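Local coordinates for protein beta-phenylalanine aminotransferase (Variovorax paradoxus, PDB 4AO9) that probably catalyses the pyridoxal-5'-phosphate-dependent transfer of the amino group of beta-phenylalanine to a keto acid acceptor, at residues A94-G99 / S416-V421; E114-G119 / N324-A329; S265-H270 / G375-A380. All coordinates share one frame; numbering follows the deposited sequence.

Overall arrangement
The three contacts illustrate how an aminotransferase joins distant parts of its chain, some near the cofactor and one far from it. Interactions 1 and 3 are neighbours, their centres 12 Å apart, and share the antiparallel sheet in which strands 377-381 and 420-422 lie side by side; the Val421 N to Met378 O distance of 2.7 Å marks a probable backbone hydrogen bond, and Arg266 NH1 bonds to Thr97 O. The side chain of Thr97 lies about 6 Å from a bound pyridoxal-5'-phosphate, that of Leu377 about 8 Å. Interaction 2 stands apart, its centre 27 Å from that of interaction 1 and 29 Å from that of interaction 3, yet like interaction 1 it touches the second subunit.

Interaction 1: residues A94-G99 / S416-V421; sequences AEYTAG and SPRGFV
Tyr96 and Thr97 pack into the turn and strand start of 416-421, a buried, largely side-chain contact between the loop before helix 106-117 and the C-terminal antiparallel sheet. Tyr96 CE2 sits over the centre of one face of the Arg418 guanidinium, 3.7 Å above that plane, and the two planes stand 72° apart, so the ring presents an edge to the flat group. Tyr96 CD2 also lies in the plane of the Phe420 ring, 3.7 Å from Phe420 CD2. Phe420 takes this place with CG anti to the backbone N (chi1 -174°), which sends its ring toward the loop, and Thr97 CG2 closes on its CZ at 3.5 Å. Ser416 to Gly419 form a type I beta turn that leads into strand 420-422 of the three-stranded sheet, with Ser416 OG donating to Phe420 O (2.8 Å). Tyr96 OH lies 3.3 Å from Ser416 CB. The same hydroxyl is hydrogen-bonded to a water at 2.9 Å. That water accepts from Arg418 N, 3.0 Å from its oxygen, and so bridges ring and turn. Thr97 also touches Lys287 of the cofactor pocket, while Thr123 of the second subunit packs on Tyr96.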
# COMPACT_ATOMS: atom_id res chain seq x y z
N ALA A 94 5.47 14.00 -14.01
CA ALA A 94 6.42 13.09 -13.35
C ALA A 94 5.83 12.30 -12.17
O ALA A 94 6.32 12.39 -11.03
CB ALA A 94 7.70 13.86 -12.93
N GLU A 95 4.78 11.54 -12.47
CA GLU A 95 4.10 10.66 -11.51
C GLU A 95 3.73 11.38 -10.22
O GLU A 95 3.88 10.85 -9.12
CB GLU A 95 4.93 9.39 -11.28
CG GLU A 95 4.09 8.19 -10.81
CD GLU A 95 3.06 7.75 -11.82
OE1 GLU A 95 1.95 8.29 -11.82
OE2 GLU A 95 3.37 6.85 -12.62
N TYR A 96 3.24 12.61 -10.36
CA TYR A 96 2.72 13.38 -9.23
C TYR A 96 3.77 13.49 -8.13
O TYR A 96 3.46 13.38 -6.95
CB TYR A 96 1.37 12.80 -8.74
CG TYR A 96 0.25 13.18 -9.69
CD1 TYR A 96 0.04 12.47 -10.88
CD2 TYR A 96 -0.55 14.29 -9.45
CE1 TYR A 96 -0.96 12.86 -11.79
CE2 TYR A 96 -1.55 14.67 -10.33
CZ TYR A 96 -1.74 13.95 -11.50
OH TYR A 96 -2.72 14.35 -12.38
N THR A 97 5.01 13.73 -8.57
CA THR A 97 6.24 13.91 -7.75
C THR A 97 7.02 12.63 -7.45
O THR A 97 8.17 12.71 -7.04
CB THR A 97 6.06 14.72 -6.43
OG1 THR A 97 5.50 13.87 -5.41
CG2 THR A 97 5.19 15.96 -6.62
N ALA A 98 6.41 11.46 -7.65
CA ALA A 98 7.14 10.20 -7.41
C ALA A 98 8.26 9.99 -8.43
O ALA A 98 9.28 9.38 -8.12
CB ALA A 98 6.18 9.00 -7.40
N GLY A 99 8.06 10.52 -9.64
CA GLY A 99 8.95 10.25 -10.78
C GLY A 99 10.10 11.23 -10.95
O GLY A 99 10.45 11.62 -12.06
N SER A 416 -0.64 17.76 -15.84
CA SER A 416 -1.80 17.24 -15.13
C SER A 416 -3.05 18.08 -15.43
O SER A 416 -2.97 19.31 -15.57
CB SER A 416 -1.54 17.22 -13.64
OG SER A 416 -1.25 18.52 -13.19
N PRO A 417 -4.22 17.43 -15.49
CA PRO A 417 -5.46 18.18 -15.65
C PRO A 417 -5.63 19.29 -14.61
O PRO A 417 -6.15 20.35 -14.93
CB PRO A 417 -6.54 17.11 -15.47
CG PRO A 417 -5.89 15.87 -16.02
CD PRO A 417 -4.45 15.97 -15.60
N ARG A 418 -5.18 19.04 -13.38
CA ARG A 418 -5.38 20.02 -12.31
C ARG A 418 -4.40 21.20 -12.34
O ARG A 418 -4.52 22.09 -11.52
CB ARG A 418 -5.41 19.35 -10.92
CG ARG A 418 -4.07 18.90 -10.35
CD ARG A 418 -4.28 18.00 -9.12
NE ARG A 418 -3.04 17.79 -8.38
CZ ARG A 418 -2.81 16.76 -7.57
NH1 ARG A 418 -3.73 15.81 -7.38
NH2 ARG A 418 -1.64 16.66 -6.95
N GLY A 419 -3.46 21.21 -13.29
CA GLY A 419 -2.52 22.32 -13.45
C GLY A 419 -1.27 22.20 -12.60
O GLY A 419 -0.49 23.15 -12.49
N PHE A 420 -1.08 21.04 -11.97
CA PHE A 420 0.09 20.71 -11.16
C PHE A 420 1.31 20.47 -12.05
O PHE A 420 1.26 19.62 -12.94
CB PHE A 420 -0.25 19.46 -10.34
CG PHE A 420 0.78 19.04 -9.31
CD1 PHE A 420 1.63 19.95 -8.67
CD2 PHE A 420 0.86 17.70 -8.94
CE1 PHE A 420 2.54 19.51 -7.68
CE2 PHE A 420 1.75 17.26 -7.95
CZ PHE A 420 2.60 18.16 -7.32
N VAL A 421 2.37 21.24 -11.82
CA VAL A 421 3.61 21.16 -12.58
C VAL A 421 4.71 20.65 -11.67
O VAL A 421 4.91 21.16 -10.56
CB VAL A 421 4.00 22.56 -13.12
CG1 VAL A 421 5.40 22.56 -13.74
CG2 VAL A 421 2.96 23.03 -14.12
O HOH W 1 -4.79 16.38 -12.16

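Interaction 2: residues E114-G119 / N324-A329; sequences EAMQGG and NVMTMA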
# COMPACT_ATOMS: atom_id res chain seq x y z
N GLU A 114 19.79 -5.94 -10.05
CA GLU A 114 20.70 -6.58 -9.10
C GLU A 114 19.95 -7.19 -7.91
O GLU A 114 20.25 -8.30 -7.49
CB GLU A 114 21.80 -5.62 -8.62
CG GLU A 114 22.79 -6.28 -7.67
CD GLU A 114 23.97 -5.39 -7.28
OE1 GLU A 114 24.09 -4.25 -7.79
OE2 GLU A 114 24.80 -5.86 -6.46
N ALA A 115 18.96 -6.46 -7.38
CA ALA A 115 18.14 -6.99 -6.29
C ALA A 115 17.40 -8.26 -6.70
O ALA A 115 17.41 -9.25 -5.96
CB ALA A 115 17.16 -5.94 -5.78
N MET A 116 16.79 -8.24 -7.88
CA MET A 116 16.04 -9.42 -8.36
C MET A 116 16.96 -10.62 -8.53
O MET A 116 16.58 -11.75 -8.21
CB MET A 116 15.31 -9.13 -9.68
CG MET A 116 14.20 -8.12 -9.54
SD MET A 116 13.07 -8.11 -10.94
CE MET A 116 11.91 -9.38 -10.43
N GLN A 117 18.19 -10.38 -8.99
CA GLN A 117 19.16 -11.46 -9.15
C GLN A 117 19.58 -12.14 -7.84
O GLN A 117 19.97 -13.32 -7.85
CB GLN A 117 20.38 -10.95 -9.93
CG GLN A 117 20.03 -10.65 -11.39
CD GLN A 117 21.14 -9.94 -12.13
OE1 GLN A 117 22.05 -9.37 -11.53
NE2 GLN A 117 21.07 -9.97 -13.45
N GLY A 118 19.49 -11.41 -6.74
CA GLY A 118 19.75 -11.95 -5.41
C GLY A 118 18.57 -12.69 -4.80
O GLY A 118 18.69 -13.26 -3.73
N GLY A 119 17.42 -12.63 -5.48
CA GLY A 119 16.19 -13.27 -5.01
C GLY A 119 15.23 -12.26 -4.40
O GLY A 119 15.63 -11.34 -3.66
N ASN A 324 10.36 -4.93 0.89
CA ASN A 324 10.76 -5.71 -0.28
C ASN A 324 12.07 -5.21 -0.86
O ASN A 324 12.31 -4.01 -0.91
CB ASN A 324 9.64 -5.73 -1.32
CG ASN A 324 9.58 -4.48 -2.14
OD1 ASN A 324 10.33 -4.32 -3.12
ND2 ASN A 324 8.67 -3.58 -1.77
N VAL A 325 12.91 -6.15 -1.30
CA VAL A 325 14.27 -5.79 -1.70
C VAL A 325 14.35 -4.87 -2.91
O VAL A 325 15.30 -4.11 -3.04
CB VAL A 325 15.17 -7.03 -1.95
CG1 VAL A 325 15.45 -7.76 -0.65
CG2 VAL A 325 14.59 -7.95 -3.01
N MET A 326 13.35 -4.93 -3.79
CA MET A 326 13.39 -4.07 -4.97
C MET A 326 13.21 -2.60 -4.61
O MET A 326 13.97 -1.75 -5.05
CB MET A 326 12.36 -4.54 -6.00
CG MET A 326 12.75 -5.90 -6.59
SD MET A 326 11.39 -6.69 -7.44
CE MET A 326 11.26 -5.63 -8.88
N THR A 327 12.21 -2.31 -3.78
CA THR A 327 12.01 -0.96 -3.25
C THR A 327 13.22 -0.50 -2.44
O THR A 327 13.69 0.63 -2.61
CB THR A 327 10.74 -0.87 -2.38
OG1 THR A 327 9.59 -1.17 -3.20
CG2 THR A 327 10.58 0.53 -1.74
N MET A 328 13.74 -1.36 -1.57
CA MET A 328 14.88 -0.98 -0.72
C MET A 328 16.10 -0.64 -1.59
O MET A 328 16.80 0.34 -1.32
CB MET A 328 15.23 -2.08 0.27
CG MET A 328 14.10 -2.49 1.24
SD MET A 328 13.50 -1.24 2.40
CE MET A 328 12.06 -0.60 1.55
N ALA A 329 16.34 -1.44 -2.62
CA ALA A 329 17.46 -1.20 -3.53
C ALA A 329 17.25 0.08 -4.35
O ALA A 329 18.16 0.91 -4.47
CB ALA A 329 17.66 -2.40 -4.45
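Ala115 and Met326 bring their CA atoms to 5.7 Å, the closest CA pair between the C-terminal part of helix 106-117 and the first turn of helix 325-337. The small Ala115 and Ala329 side chains probably allow this approach. The methyl of Ala115 points toward the partner helix, where its CB meets Ala329 CB at 3.8 Å and also leans on the backbone carbonyl of Val325.

Beside this spot the two methionines cross obliquely. Met116 and Met326 each carry CG anti to the carbonyl carbon (chi1 -66° and -68°) and bend at chi3, which brings their thioether ends together. Met116 SD lies 3.7 Å from Met326 CE, and Met116 CG is 3.8 Å from Met326 SD, so methyl, sulfur and methylene interleave without any polar bond. Val325 CG2 rests 3.6 Å from the carbonyl oxygen of Gly119, which takes a positive phi as the chain leaves its helix.

Asn324 is the N-cap of the second helix. Its OD1 accepts from Thr327 N at 2.8 Å, nearly straight although the donor stands above the carbonyl plane, and its ND2 gives back a bond to Thr327 OG1 at 2.9 Å. With further bonds from ND2 to Phe321 O and from Thr327 OG1 to Ser294 O, this reciprocal pair probably fixes the amide rotation.

Around the pair, Leu128, just ahead of helix 129-139, touches Ala329, and Met328 turns to Leu132 within that helix. Val112 of helix 106-117 in the second subunit packs on Met116, and Met293 of that subunit on Met326, placing the two helix ends at the dimer interface.

Interaction 3: residues S265-H270 / G375-A380; sequences SRLAPH and GSLMNA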
# COMPACT_ATOMS: atom_id res chain seq x y z
N SER A 265 8.99 16.57 1.30
CA SER A 265 10.35 16.17 1.65
C SER A 265 11.33 16.45 0.52
O SER A 265 12.52 16.60 0.77
CB SER A 265 10.42 14.69 2.03
OG SER A 265 10.30 13.90 0.86
N ARG A 266 10.84 16.54 -0.71
CA ARG A 266 11.73 16.83 -1.85
C ARG A 266 12.08 18.29 -2.05
O ARG A 266 12.91 18.61 -2.91
CB ARG A 266 11.20 16.26 -3.18
CG ARG A 266 9.73 16.50 -3.49
CD ARG A 266 9.37 15.84 -4.82
NE ARG A 266 9.76 16.76 -5.86
CZ ARG A 266 9.77 16.56 -7.17
NH1 ARG A 266 9.40 15.41 -7.74
NH2 ARG A 266 10.17 17.56 -7.93
N LEU A 267 11.46 19.18 -1.27
CA LEU A 267 11.49 20.61 -1.57
C LEU A 267 12.74 21.36 -1.13
O LEU A 267 12.91 22.53 -1.45
CB LEU A 267 10.25 21.30 -1.01
CG LEU A 267 8.95 20.98 -1.72
CD1 LEU A 267 7.80 21.61 -0.95
CD2 LEU A 267 8.99 21.46 -3.19
N ALA A 268 13.59 20.69 -0.36
CA ALA A 268 14.83 21.27 0.12
C ALA A 268 15.75 20.11 0.41
O ALA A 268 15.28 18.97 0.47
CB ALA A 268 14.59 22.12 1.37
N PRO A 269 17.07 20.36 0.58
CA PRO A 269 18.02 19.27 0.82
C PRO A 269 17.60 18.30 1.93
O PRO A 269 17.83 17.10 1.82
CB PRO A 269 19.31 20.02 1.17
CG PRO A 269 19.20 21.27 0.37
CD PRO A 269 17.76 21.66 0.47
N HIS A 270 16.97 18.83 2.97
CA HIS A 270 16.51 18.00 4.08
C HIS A 270 15.01 18.14 4.34
O HIS A 270 14.52 17.94 5.46
CB HIS A 270 17.36 18.28 5.31
CG HIS A 270 18.81 18.02 5.07
ND1 HIS A 270 19.34 16.75 5.04
CD2 HIS A 270 19.82 18.86 4.74
CE1 HIS A 270 20.63 16.82 4.75
NE2 HIS A 270 20.94 18.09 4.55
N GLY A 375 9.79 25.83 -4.84
CA GLY A 375 10.83 25.03 -5.49
C GLY A 375 10.37 24.34 -6.75
O GLY A 375 9.83 24.97 -7.65
N SER A 376 10.51 23.01 -6.78
CA SER A 376 10.28 22.24 -8.01
C SER A 376 8.81 21.83 -8.22
O SER A 376 8.51 21.08 -9.16
CB SER A 376 11.19 21.01 -8.03
OG SER A 376 10.98 20.23 -6.86
N LEU A 377 7.92 22.33 -7.36
CA LEU A 377 6.49 22.02 -7.43
C LEU A 377 5.67 23.30 -7.52
O LEU A 377 5.82 24.20 -6.70
CB LEU A 377 6.05 21.24 -6.19
CG LEU A 377 6.83 19.96 -5.86
CD1 LEU A 377 6.29 19.36 -4.56
CD2 LEU A 377 6.77 18.98 -7.01
N MET A 378 4.80 23.38 -8.52
CA MET A 378 3.92 24.55 -8.64
C MET A 378 2.59 24.16 -9.27
O MET A 378 2.44 23.06 -9.79
CB MET A 378 4.60 25.68 -9.44
CG MET A 378 4.97 25.28 -10.85
SD MET A 378 6.22 26.33 -11.61
CE MET A 378 7.71 25.65 -10.89
N ASN A 379 1.62 25.07 -9.23
CA ASN A 379 0.28 24.78 -9.75
C ASN A 379 -0.33 26.03 -10.36
O ASN A 379 -0.33 27.09 -9.73
CB ASN A 379 -0.61 24.25 -8.61
CG ASN A 379 -1.69 23.27 -9.08
OD1 ASN A 379 -1.73 22.12 -8.62
ND2 ASN A 379 -2.59 23.72 -9.96
N ALA A 380 -0.85 25.89 -11.58
CA ALA A 380 -1.58 26.96 -12.26
C ALA A 380 -2.93 27.17 -11.59
O ALA A 380 -3.62 26.19 -11.26
CB ALA A 380 -1.77 26.61 -13.73
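Arg266, in a short 3-10 segment, and Leu267 after it in sequence close against Ser376 and Leu377, where strand 377-381 begins. Arg266 NH2 has two acceptors, the backbone oxygen of Leu423 and Ser376 OG; the bond to Ser376 OG is 3.0 Å long and almost straight (N-H...O 174°), with the hydroxyl lying in the guanidinium plane. Leu377 CD2 covers one face of the same group, 3.6 Å above it and displaced toward the rim. Thus one residue meets the arginine at its edge and the next one in sequence over its face. Beside them Leu267 CD2 touches Leu377 CD1 at 3.7 Å, the two leucines crossing at about a right angle. Arg266 gets there by bending at chi3 (-83°), which swings its head group across toward the strand.

All four of these residues are buried, and looseness begins only beyond them: after Leu267 the loop draws off to the partly exposed Pro269 and His270, whereas the strand runs on, its residues buried, in the three-stranded sheet.

Leu377 also touches Met263 of the pyridoxal-5'-phosphate pocket and so joins the C-terminal sheet to it. Arg266 NH1 bonds to Thr97 O, while the buried NE has no modelled partner. With a hydroxyl and two carbonyls as acceptors, the positive group is held here by neutral, directional bonds, which together with Leu377 CD2 over one face probably help to fix its plane.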